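Local structure of conserved hypothetical protein (Sulfolobus solfataricus, 2FNA) at residues A[269-274]-A[352-357]; A[246-251]-A[263-268]; A[293-298]-A[327-332]. The protein binds ADP through a P-loop ATPase domain of the AAA+ class and probably hydrolyses ATP, though its cellular role is not established. All blocks are in the same frame, centred on the assembly; numbering follows the deposited sequence.

Contact 1: A[269-274]-A[352-357]; sequences YAKKLI and ISLAFS. With EDO (1,2-ethanediol), chain G.
Ile274 meets Ala355 methyl to methyl, CG2 of the isoleucine lying 3.7 Å from CB of the alanine, and this pair forms the centre of the contact between helix 259-282 and the short C-terminal helix 350-355. The Ile274 side chain forks over its partner. CG2, anti to the backbone N, serves three neighbours: besides the Ala355 methyl it stands 4.3 Å from CG1 of Ile352 and approaches the ring of Phe356 obliquely at CE2. The other branch carries CD1 to the backbone of the opposite helix, 4.0 Å from the amide N of Ile352.

One turn earlier Lys271 contributes its aliphatic chain rather than its charge. The backbones come close here, with CA of Lys271 4.9 Å from CA of Ala355, a separation that the small alanine side chain permits. CG of Lys271 rests 4.1 Å from CA of Ala355, and farther out CE lies 3.9 Å from CD2 of Leu354, the two side chains crossing obliquely. Beyond CG the lysine chain runs straight to CD and then bends at chi3 (-102°), which places CE beside that leucine methyl. Its ammonium group turns back to its own helix in a salt bridge with Glu268, so the charge is paired without a polar bond across the contact.

Phe356, the first residue to leave helical geometry, extends the apolar patch past the helix end and meets Phe278 edge-to-face. Trp337 touches both Ile274 and Ile352, while Trp245 of helix 243-256 also touches Ile274. The arrangement is characteristic of a hydrophobic helix-helix interface: the short C-terminal helix, which follows the hairpin 338-340/345-347, packs back against the long helix that runs from helix 243-256 toward the winged-helix region.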
loop_
_atom_site.group_PDB
_atom_site.type_symbol
_atom_site.label_atom_id
_atom_site.label_comp_id
_atom_site.label_asym_id
_atom_site.label_seq_id
_atom_site.Cartn_x
_atom_site.Cartn_y
_atom_site.Cartn_z
ATOM N N TYR A 269 -17.558 -6.758 -7.993
ATOM C CA TYR A 269 -16.559 -6.982 -6.960
ATOM C C TYR A 269 -15.746 -5.710 -6.693
ATOM O O TYR A 269 -15.543 -5.332 -5.527
ATOM C CB TYR A 269 -15.627 -8.171 -7.312
ATOM C CG TYR A 269 -14.347 -8.243 -6.484
ATOM C CD1 TYR A 269 -14.374 -8.570 -5.128
ATOM C CD2 TYR A 269 -13.102 -7.999 -7.067
ATOM C CE1 TYR A 269 -13.202 -8.613 -4.375
ATOM C CE2 TYR A 269 -11.937 -8.067 -6.331
ATOM C CZ TYR A 269 -11.993 -8.371 -4.983
ATOM O OH TYR A 269 -10.823 -8.423 -4.247
ATOM N N ALA A 270 -15.274 -5.051 -7.757
ATOM C CA ALA A 270 -14.583 -3.760 -7.626
ATOM C C ALA A 270 -15.416 -2.739 -6.882
ATOM O O ALA A 270 -14.946 -2.135 -5.925
ATOM C CB ALA A 270 -14.202 -3.207 -8.995
ATOM N N LYS A 271 -16.674 -2.575 -7.276
ATOM C CA LYS A 271 -17.534 -1.553 -6.656
ATOM C C LYS A 271 -17.698 -1.792 -5.163
ATOM O O LYS A 271 -17.629 -0.870 -4.371
ATOM C CB LYS A 271 -18.904 -1.499 -7.330
ATOM C CG LYS A 271 -18.892 -0.864 -8.706
ATOM C CD LYS A 271 -20.302 -0.862 -9.355
ATOM C CE LYS A 271 -20.472 -1.964 -10.408
ATOM N NZ LYS A 271 -21.887 -2.046 -10.871
ATOM N N LYS A 272 -17.912 -3.040 -4.786
ATOM C CA LYS A 272 -18.066 -3.421 -3.374
ATOM C C LYS A 272 -16.793 -3.118 -2.598
ATOM O O LYS A 272 -16.814 -2.484 -1.525
ATOM C CB LYS A 272 -18.402 -4.905 -3.252
ATOM C CG LYS A 272 -19.895 -5.208 -3.096
ATOM C CD LYS A 272 -20.147 -6.719 -3.070
ATOM N N LEU A 273 -15.669 -3.562 -3.144
ATOM C CA LEU A 273 -14.405 -3.309 -2.486
ATOM C C LEU A 273 -14.072 -1.823 -2.405
ATOM O O LEU A 273 -13.729 -1.331 -1.353
ATOM C CB LEU A 273 -13.295 -4.108 -3.151
ATOM C CG LEU A 273 -11.957 -4.097 -2.405
ATOM C CD1 LEU A 273 -12.106 -4.558 -0.984
ATOM C CD2 LEU A 273 -10.978 -5.017 -3.173
ATOM N N ILE A 274 -14.231 -1.082 -3.493
ATOM C CA ILE A 274 -13.974 0.359 -3.458
ATOM C C ILE A 274 -14.820 1.098 -2.417
ATOM O O ILE A 274 -14.313 1.936 -1.683
ATOM C CB ILE A 274 -14.163 0.992 -4.846
ATOM C CG1 ILE A 274 -13.028 0.541 -5.765
ATOM C CG2 ILE A 274 -14.257 2.547 -4.762
ATOM C CD1 ILE A 274 -13.352 0.524 -7.223
ATOM N N ILE A 352 -13.059 3.601 -9.722
ATOM C CA ILE A 352 -13.503 4.553 -8.701
ATOM C C ILE A 352 -14.552 5.525 -9.289
ATOM O O ILE A 352 -15.521 5.875 -8.620
ATOM C CB ILE A 352 -12.347 5.342 -8.109
ATOM C CG1 ILE A 352 -11.378 4.405 -7.416
ATOM C CG2 ILE A 352 -12.874 6.355 -7.105
ATOM C CD1 ILE A 352 -10.204 5.092 -6.834
ATOM N N SER A 353 -14.366 5.949 -10.537
ATOM C CA SER A 353 -15.423 6.710 -11.225
ATOM C C SER A 353 -16.684 5.889 -11.237
ATOM O O SER A 353 -17.735 6.358 -10.851
ATOM C CB SER A 353 -15.035 7.024 -12.671
ATOM O OG SER A 353 -13.721 7.536 -12.693
ATOM N N LEU A 354 -16.561 4.645 -11.685
ATOM C CA LEU A 354 -17.710 3.784 -11.807
ATOM C C LEU A 354 -18.436 3.628 -10.476
ATOM O O LEU A 354 -19.650 3.704 -10.439
ATOM C CB LEU A 354 -17.297 2.410 -12.318
ATOM C CG LEU A 354 -18.453 1.483 -12.648
ATOM C CD1 LEU A 354 -19.039 1.899 -13.982
ATOM C CD2 LEU A 354 -18.005 0.023 -12.661
ATOM N N ALA A 355 -17.681 3.390 -9.406
ATOM C CA ALA A 355 -18.247 3.122 -8.092
ATOM C C ALA A 355 -19.114 4.247 -7.590
ATOM O O ALA A 355 -20.070 3.991 -6.859
ATOM C CB ALA A 355 -17.146 2.824 -7.085
ATOM N N PHE A 356 -18.820 5.481 -7.996
ATOM C CA PHE A 356 -19.610 6.635 -7.563
ATOM C C PHE A 356 -20.516 7.184 -8.672
ATOM O O PHE A 356 -20.954 8.323 -8.597
ATOM C CB PHE A 356 -18.692 7.756 -7.029
ATOM C CG PHE A 356 -17.907 7.376 -5.804
ATOM C CD1 PHE A 356 -18.459 7.519 -4.541
ATOM C CD2 PHE A 356 -16.628 6.864 -5.908
ATOM C CE1 PHE A 356 -17.746 7.153 -3.412
ATOM C CE2 PHE A 356 -15.902 6.499 -4.776
ATOM C CZ PHE A 356 -16.461 6.639 -3.537
ATOM N N SER A 357 -20.820 6.360 -9.672
ATOM C CA SER A 357 -21.555 6.789 -10.866
ATOM C C SER A 357 -23.039 6.537 -10.736
ATOM O O SER A 357 -23.820 7.070 -11.531
ATOM C CB SER A 357 -21.056 6.028 -12.096
ATOM O OG SER A 357 -19.678 6.272 -12.296
ATOM O OXT SER A 357 -23.476 5.780 -9.863
HETATM C C1 EDO G . -7.327 -7.427 -6.394
HETATM O O1 EDO G . -7.913 -6.843 -5.215
HETATM C C2 EDO G . -8.098 -8.686 -6.817
HETATM O O2 EDO G . -7.187 -9.776 -7.025
#

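Contact 2: A[246-251]-A[263-268]; sequences LTYFGF and INQTLE. With ADP (adenosine-5'-diphosphate), chain D.
The rings of Tyr248 and Phe249 both turn an edge to helix 263-268. At the rim of Tyr248 the hydroxyl of Thr266 lies in the ring plane, 3.7 Å from OG1 to CD2, while the backbone carbonyl of Gln265 approaches that ring obliquely. Phe249 has the amide N of Ile263 in plane at its edge, 4.0 Å from CD1, and the CG1 of Ile263 obliquely placed, 3.8 Å from CE1; these two side chains lie side by side and point the same way. A ring face is engaged elsewhere, where Tyr248 stacks with Tyr269 farther along helix 259-282.

Thr266 fits between the two aromatic residues, where the backbones come closest. With OG1 anti to its carbonyl carbon (chi1 -60°), the hydroxyl sits 3.3 Å from CA of Phe249, and it hydrogen-bonds to the carbonyl of Ala262 in its own helix. At the outer margin the extended side chain of Gln265 crosses that of Tyr248 at about a right angle. NE2 of Gln265 and OH of Tyr248 are 3.6 Å apart, with ring and amide planes turned 55° from each other.

The segments run roughly antiparallel, at 141° with their axes 9.0 Å apart. Thr247, next to Tyr248, belongs to the ADP pocket: its OG1 lies 3.4 Å from the ribose C1' of the nucleotide and bonds to the carbonyl of Pro243. No hydrogen bond joins the two segments. Cohesion therefore rests on ring-edge and aliphatic contacts, while the buried threonine hydroxyl is satisfied within its own helix.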
loop_
_atom_site.group_PDB
_atom_site.type_symbol
_atom_site.label_atom_id
_atom_site.label_comp_id
_atom_site.label_asym_id
_atom_site.label_seq_id
_atom_site.Cartn_x
_atom_site.Cartn_y
_atom_site.Cartn_z
ATOM N N LEU A 246 -7.680 -6.461 -13.431
ATOM C CA LEU A 246 -7.432 -7.265 -14.630
ATOM C C LEU A 246 -7.150 -8.724 -14.266
ATOM O O LEU A 246 -7.557 -9.651 -14.981
ATOM C CB LEU A 246 -6.238 -6.682 -15.401
ATOM C CG LEU A 246 -6.583 -5.366 -16.127
ATOM C CD1 LEU A 246 -5.364 -4.771 -16.698
ATOM C CD2 LEU A 246 -7.606 -5.585 -17.231
ATOM N N THR A 247 -6.432 -8.907 -13.159
ATOM C CA THR A 247 -6.148 -10.228 -12.592
ATOM C C THR A 247 -7.420 -10.989 -12.203
ATOM O O THR A 247 -7.546 -12.157 -12.526
ATOM C CB THR A 247 -5.249 -10.092 -11.337
ATOM O OG1 THR A 247 -4.040 -9.423 -11.679
ATOM C CG2 THR A 247 -4.867 -11.460 -10.700
ATOM N N TYR A 248 -8.308 -10.337 -11.450
ATOM C CA TYR A 248 -9.583 -10.910 -11.059
ATOM C C TYR A 248 -10.405 -11.289 -12.301
ATOM O O TYR A 248 -10.843 -12.388 -12.397
ATOM C CB TYR A 248 -10.368 -9.898 -10.223
ATOM C CG TYR A 248 -11.584 -10.471 -9.530
ATOM C CD1 TYR A 248 -11.460 -11.091 -8.292
ATOM C CD2 TYR A 248 -12.855 -10.375 -10.094
ATOM C CE1 TYR A 248 -12.581 -11.621 -7.633
ATOM C CE2 TYR A 248 -13.965 -10.906 -9.440
ATOM C CZ TYR A 248 -13.824 -11.525 -8.212
ATOM O OH TYR A 248 -14.941 -12.087 -7.529
ATOM N N PHE A 249 -10.551 -10.367 -13.260
ATOM C CA PHE A 249 -11.202 -10.657 -14.533
ATOM C C PHE A 249 -10.629 -11.897 -15.182
ATOM O O PHE A 249 -11.353 -12.750 -15.635
ATOM C CB PHE A 249 -11.059 -9.508 -15.543
ATOM C CG PHE A 249 -11.458 -9.917 -16.936
ATOM C CD1 PHE A 249 -12.805 -9.963 -17.298
ATOM C CD2 PHE A 249 -10.511 -10.316 -17.862
ATOM C CE1 PHE A 249 -13.188 -10.384 -18.535
ATOM C CE2 PHE A 249 -10.903 -10.734 -19.116
ATOM C CZ PHE A 249 -12.252 -10.778 -19.445
ATOM N N GLY A 250 -9.300 -11.977 -15.264
ATOM C CA GLY A 250 -8.663 -13.106 -15.909
ATOM C C GLY A 250 -9.013 -14.380 -15.184
ATOM O O GLY A 250 -9.307 -15.383 -15.800
ATOM N N PHE A 251 -9.034 -14.324 -13.859
ATOM C CA PHE A 251 -9.364 -15.491 -13.076
ATOM C C PHE A 251 -10.813 -15.924 -13.359
ATOM O O PHE A 251 -11.068 -17.098 -13.641
ATOM C CB PHE A 251 -9.151 -15.245 -11.572
ATOM C CG PHE A 251 -9.445 -16.469 -10.731
ATOM C CD1 PHE A 251 -10.746 -16.836 -10.459
ATOM C CD2 PHE A 251 -8.421 -17.270 -10.263
ATOM C CE1 PHE A 251 -11.048 -18.007 -9.743
ATOM C CE2 PHE A 251 -8.702 -18.421 -9.543
ATOM C CZ PHE A 251 -10.025 -18.782 -9.271
ATOM N N ILE A 263 -16.759 -9.814 -16.923
ATOM C CA ILE A 263 -16.714 -8.354 -16.767
ATOM C C ILE A 263 -17.634 -7.843 -15.680
ATOM O O ILE A 263 -17.197 -7.027 -14.857
ATOM C CB ILE A 263 -17.036 -7.638 -18.089
ATOM C CG1 ILE A 263 -15.810 -7.736 -18.999
ATOM C CG2 ILE A 263 -17.411 -6.145 -17.836
ATOM C CD1 ILE A 263 -16.017 -7.264 -20.384
ATOM N N ASN A 264 -18.902 -8.291 -15.693
ATOM C CA ASN A 264 -19.873 -7.808 -14.737
ATOM C C ASN A 264 -19.488 -8.233 -13.328
ATOM O O ASN A 264 -19.610 -7.456 -12.391
ATOM C CB ASN A 264 -21.288 -8.290 -15.094
ATOM C CG ASN A 264 -21.875 -7.556 -16.299
ATOM O OD1 ASN A 264 -21.634 -6.363 -16.499
ATOM N ND2 ASN A 264 -22.652 -8.269 -17.101
ATOM N N GLN A 265 -19.026 -9.467 -13.176
ATOM C CA GLN A 265 -18.586 -9.921 -11.861
ATOM C C GLN A 265 -17.397 -9.099 -11.332
ATOM O O GLN A 265 -17.316 -8.786 -10.122
ATOM C CB GLN A 265 -18.237 -11.409 -11.893
ATOM C CG GLN A 265 -17.767 -11.931 -10.551
ATOM C CD GLN A 265 -18.008 -13.418 -10.382
ATOM O OE1 GLN A 265 -18.793 -14.020 -11.112
ATOM N NE2 GLN A 265 -17.336 -14.015 -9.402
ATOM N N THR A 266 -16.489 -8.729 -12.226
ATOM C CA THR A 266 -15.315 -7.912 -11.840
ATOM C C THR A 266 -15.738 -6.520 -11.418
ATOM O O THR A 266 -15.323 -6.014 -10.364
ATOM C CB THR A 266 -14.306 -7.773 -12.984
ATOM O OG1 THR A 266 -13.829 -9.066 -13.377
ATOM C CG2 THR A 266 -13.119 -6.935 -12.535
ATOM N N LEU A 267 -16.556 -5.901 -12.254
ATOM C CA LEU A 267 -17.177 -4.621 -11.907
ATOM C C LEU A 267 -17.910 -4.640 -10.584
ATOM O O LEU A 267 -17.727 -3.736 -9.774
ATOM C CB LEU A 267 -18.100 -4.179 -13.013
ATOM C CG LEU A 267 -17.377 -3.882 -14.333
ATOM C CD1 LEU A 267 -18.394 -3.385 -15.355
ATOM C CD2 LEU A 267 -16.274 -2.866 -14.167
ATOM N N GLU A 268 -18.715 -5.668 -10.319
ATOM C CA GLU A 268 -19.479 -5.682 -9.061
ATOM C C GLU A 268 -18.573 -5.897 -7.846
ATOM O O GLU A 268 -18.785 -5.278 -6.793
ATOM C CB GLU A 268 -20.627 -6.709 -9.087
ATOM C CG GLU A 268 -21.624 -6.539 -10.239
ATOM C CD GLU A 268 -22.231 -5.121 -10.363
ATOM O OE1 GLU A 268 -22.589 -4.512 -9.319
ATOM O OE2 GLU A 268 -22.362 -4.635 -11.525
HETATM P PB ADP D . -0.943 -3.684 -3.899
HETATM O O1B ADP D . -0.259 -2.641 -4.723
HETATM O O2B ADP D . -2.376 -3.285 -3.557
HETATM O O3B ADP D . -0.173 -4.252 -2.755
HETATM P PA ADP D . -0.982 -6.496 -4.801
HETATM O O1A ADP D . 0.430 -6.984 -4.804
HETATM O O2A ADP D . -1.713 -6.918 -3.596
HETATM O O3A ADP D . -1.176 -4.895 -5.016
HETATM O "O5'" ADP D . -1.616 -6.958 -6.183
HETATM C "C5'" ADP D . -3.021 -6.840 -6.467
HETATM C "C4'" ADP D . -3.485 -8.041 -7.287
HETATM O "O4'" ADP D . -3.040 -7.964 -8.628
HETATM C "C3'" ADP D . -2.988 -9.365 -6.794
HETATM O "O3'" ADP D . -3.962 -10.356 -7.184
HETATM C "C2'" ADP D . -1.728 -9.611 -7.595
HETATM O "O2'" ADP D . -1.432 -10.991 -7.745
HETATM C "C1'" ADP D . -2.127 -9.008 -8.913
HETATM N N9 ADP D . -1.049 -8.394 -9.680
HETATM C C8 ADP D . -0.680 -7.096 -9.622
HETATM N N7 ADP D . 0.289 -6.851 -10.504
HETATM C C5 ADP D . 0.569 -8.019 -11.130
HETATM C C6 ADP D . 1.491 -8.484 -12.190
HETATM N N6 ADP D . 2.365 -7.627 -12.757
HETATM N N1 ADP D . 1.434 -9.789 -12.580
HETATM C C2 ADP D . 0.561 -10.660 -12.038
HETATM N N3 ADP D . -0.310 -10.307 -11.078
HETATM C C4 ADP D . -0.344 -9.029 -10.609
#

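Contact 3: A[293-298]-A[327-332]; sequences LNIMRT and NYLTQL. With EDO (1,2-ethanediol), chain J.
Ile295 drives both of its branches into helix 327-332, joining two helices of the region assigned to a winged helix-turn-helix domain of the MCM C-terminal family. Packing is tight here. CG2 is only 3.4 Å from CD1 of Leu332, closer than usual van der Waals contact, and it also meets CD2 of Leu329 at 4.0 Å. The other branch ends in CD1, which approaches CB of Tyr328 to 3.4 Å as the two side chains cross at about a right angle. The tyrosine then leads away to bond through OH with Arg291. Val308 of helix 305-316 and Ile338 of strand 338-340, probably part of the wing, add to the same core.

Met296, present as selenomethionine, makes a looser contact, its SE 4.0 Å from CD2 of Leu332; a bend at chi2 (-57°) places SE beside that leucine. The axes stand 11.2 Å apart, crossing at -71°, so these long side chains bridge the gap.

The exposed Arg297 instead makes a weak bond to an ethanediol, probably from the crystallisation liquor. Beside it, OG1 of Thr298 donates to the O of Asn294 at 2.7 Å, from the carbonyl face opposite to Thr298 N.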
loop_
_atom_site.group_PDB
_atom_site.type_symbol
_atom_site.label_atom_id
_atom_site.label_comp_id
_atom_site.label_asym_id
_atom_site.label_seq_id
_atom_site.Cartn_x
_atom_site.Cartn_y
_atom_site.Cartn_z
ATOM N N LEU A 293 -19.208 11.946 0.090
ATOM C CA LEU A 293 -19.997 11.181 -0.886
ATOM C C LEU A 293 -20.411 12.076 -2.057
ATOM O O LEU A 293 -20.360 11.664 -3.221
ATOM C CB LEU A 293 -21.251 10.558 -0.244
ATOM C CG LEU A 293 -21.011 9.264 0.538
ATOM C CD1 LEU A 293 -22.111 9.019 1.558
ATOM C CD2 LEU A 293 -20.858 8.062 -0.420
ATOM N N ASN A 294 -20.820 13.297 -1.737
ATOM C CA ASN A 294 -21.256 14.246 -2.745
ATOM C C ASN A 294 -20.109 14.625 -3.683
ATOM O O ASN A 294 -20.280 14.655 -4.902
ATOM C CB ASN A 294 -21.810 15.493 -2.072
ATOM C CG ASN A 294 -22.529 16.396 -3.035
ATOM O OD1 ASN A 294 -21.907 17.040 -3.887
ATOM N ND2 ASN A 294 -23.850 16.460 -2.903
ATOM N N ILE A 295 -18.952 14.928 -3.109
ATOM C CA ILE A 295 -17.757 15.285 -3.888
ATOM C C ILE A 295 -17.376 14.186 -4.875
ATOM O O ILE A 295 -17.020 14.479 -6.018
ATOM C CB ILE A 295 -16.548 15.573 -2.973
ATOM C CG1 ILE A 295 -16.711 16.944 -2.279
ATOM C CG2 ILE A 295 -15.232 15.493 -3.771
ATOM C CD1 ILE A 295 -15.701 17.229 -1.184
HETATM N N MSE A 296 -17.436 12.925 -4.433
HETATM C CA MSE A 296 -16.973 11.806 -5.275
HETATM C C MSE A 296 -17.927 11.515 -6.422
HETATM O O MSE A 296 -17.504 11.222 -7.549
HETATM C CB MSE A 296 -16.761 10.549 -4.438
HETATM C CG MSE A 296 -15.578 10.625 -3.507
HETATM SE SE MSE A 296 -13.879 11.015 -4.409
HETATM C CE MSE A 296 -13.796 9.534 -5.567
ATOM N N ARG A 297 -19.215 11.573 -6.125
ATOM C CA ARG A 297 -20.234 11.494 -7.156
ATOM C C ARG A 297 -20.062 12.638 -8.147
ATOM O O ARG A 297 -20.136 12.438 -9.358
ATOM C CB ARG A 297 -21.623 11.512 -6.523
ATOM C CG ARG A 297 -21.924 10.243 -5.727
ATOM C CD ARG A 297 -23.269 10.305 -5.000
ATOM N NE ARG A 297 -23.328 9.287 -3.950
ATOM C CZ ARG A 297 -24.314 9.158 -3.064
ATOM N NH1 ARG A 297 -25.358 9.980 -3.090
ATOM N NH2 ARG A 297 -24.256 8.195 -2.144
ATOM N N THR A 298 -19.812 13.832 -7.630
ATOM C CA THR A 298 -19.615 15.009 -8.481
ATOM C C THR A 298 -18.407 14.836 -9.394
ATOM O O THR A 298 -18.457 15.176 -10.582
ATOM C CB THR A 298 -19.470 16.308 -7.644
ATOM O OG1 THR A 298 -20.653 16.496 -6.868
ATOM C CG2 THR A 298 -19.244 17.534 -8.535
ATOM N N ASN A 327 -9.979 21.682 2.194
ATOM C CA ASN A 327 -9.640 20.595 3.115
ATOM C C ASN A 327 -10.195 19.244 2.649
ATOM O O ASN A 327 -9.506 18.232 2.753
ATOM C CB ASN A 327 -10.124 20.935 4.534
ATOM C CG ASN A 327 -10.048 19.750 5.502
ATOM O OD1 ASN A 327 -8.981 19.164 5.720
ATOM N ND2 ASN A 327 -11.187 19.424 6.121
ATOM N N TYR A 328 -11.429 19.225 2.145
ATOM C CA TYR A 328 -12.026 17.980 1.636
ATOM C C TYR A 328 -11.251 17.435 0.418
ATOM O O TYR A 328 -10.935 16.246 0.339
ATOM C CB TYR A 328 -13.497 18.197 1.260
ATOM C CG TYR A 328 -14.386 18.739 2.363
ATOM C CD1 TYR A 328 -14.272 18.275 3.673
ATOM C CD2 TYR A 328 -15.384 19.678 2.083
ATOM C CE1 TYR A 328 -15.097 18.756 4.682
ATOM C CE2 TYR A 328 -16.223 20.166 3.093
ATOM C CZ TYR A 328 -16.072 19.695 4.390
ATOM O OH TYR A 328 -16.882 20.161 5.406
ATOM N N LEU A 329 -10.941 18.301 -0.536
ATOM C CA LEU A 329 -10.174 17.878 -1.705
ATOM C C LEU A 329 -8.747 17.500 -1.351
ATOM O O LEU A 329 -8.213 16.563 -1.914
ATOM C CB LEU A 329 -10.188 18.951 -2.803
ATOM C CG LEU A 329 -11.577 19.243 -3.369
ATOM C CD1 LEU A 329 -11.539 20.459 -4.297
ATOM C CD2 LEU A 329 -12.139 18.017 -4.076
ATOM N N THR A 330 -8.128 18.215 -0.425
ATOM C CA THR A 330 -6.770 17.876 0.041
ATOM C C THR A 330 -6.704 16.500 0.691
ATOM O O THR A 330 -5.750 15.759 0.475
ATOM C CB THR A 330 -6.249 18.924 1.058
ATOM O OG1 THR A 330 -6.084 20.171 0.384
ATOM C CG2 THR A 330 -4.900 18.491 1.678
ATOM N N GLN A 331 -7.698 16.178 1.518
ATOM C CA GLN A 331 -7.745 14.882 2.151
ATOM C C GLN A 331 -7.893 13.765 1.090
ATOM O O GLN A 331 -7.181 12.754 1.131
ATOM C CB GLN A 331 -8.872 14.839 3.189
ATOM C CG GLN A 331 -8.578 15.647 4.447
ATOM C CD GLN A 331 -7.297 15.180 5.133
ATOM O OE1 GLN A 331 -7.242 14.083 5.676
ATOM N NE2 GLN A 331 -6.261 16.006 5.085
ATOM N N LEU A 332 -8.806 13.970 0.148
ATOM C CA LEU A 332 -9.078 13.002 -0.931
ATOM C C LEU A 332 -7.827 12.773 -1.769
ATOM O O LEU A 332 -7.479 11.616 -2.120
ATOM C CB LEU A 332 -10.257 13.501 -1.805
ATOM C CG LEU A 332 -11.649 13.358 -1.163
ATOM C CD1 LEU A 332 -12.734 14.059 -1.958
ATOM C CD2 LEU A 332 -12.005 11.885 -0.996
HETATM C C1 EDO J . -22.031 5.358 -2.962
HETATM O O1 EDO J . -23.235 4.741 -2.489
HETATM C C2 EDO J . -21.933 5.222 -4.480
HETATM O O2 EDO J . -22.287 6.455 -5.115
#

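In the fold
Helix 259-282 supplies one side of both contact 1 and contact 2, which also meet where Leu354 touches Leu267. Contact 3 lies about 27 Å from contact 2, centre to centre, and does not touch it; contact 1 bridges the two, since Phe356 and Ile352 also pack on Met296. Contact 3 is wholly buried and apolar, made by aliphatic branches and a selenium atom, and contact 2 is largely buried and rich in ring edges beside the nucleotide pocket. Contact 1 is partly open, letting a lysine chain join the apolar surface. None has a hydrogen bond across its two segments; contact 1 is the one that joins helix 259-282 to the C-terminal helix.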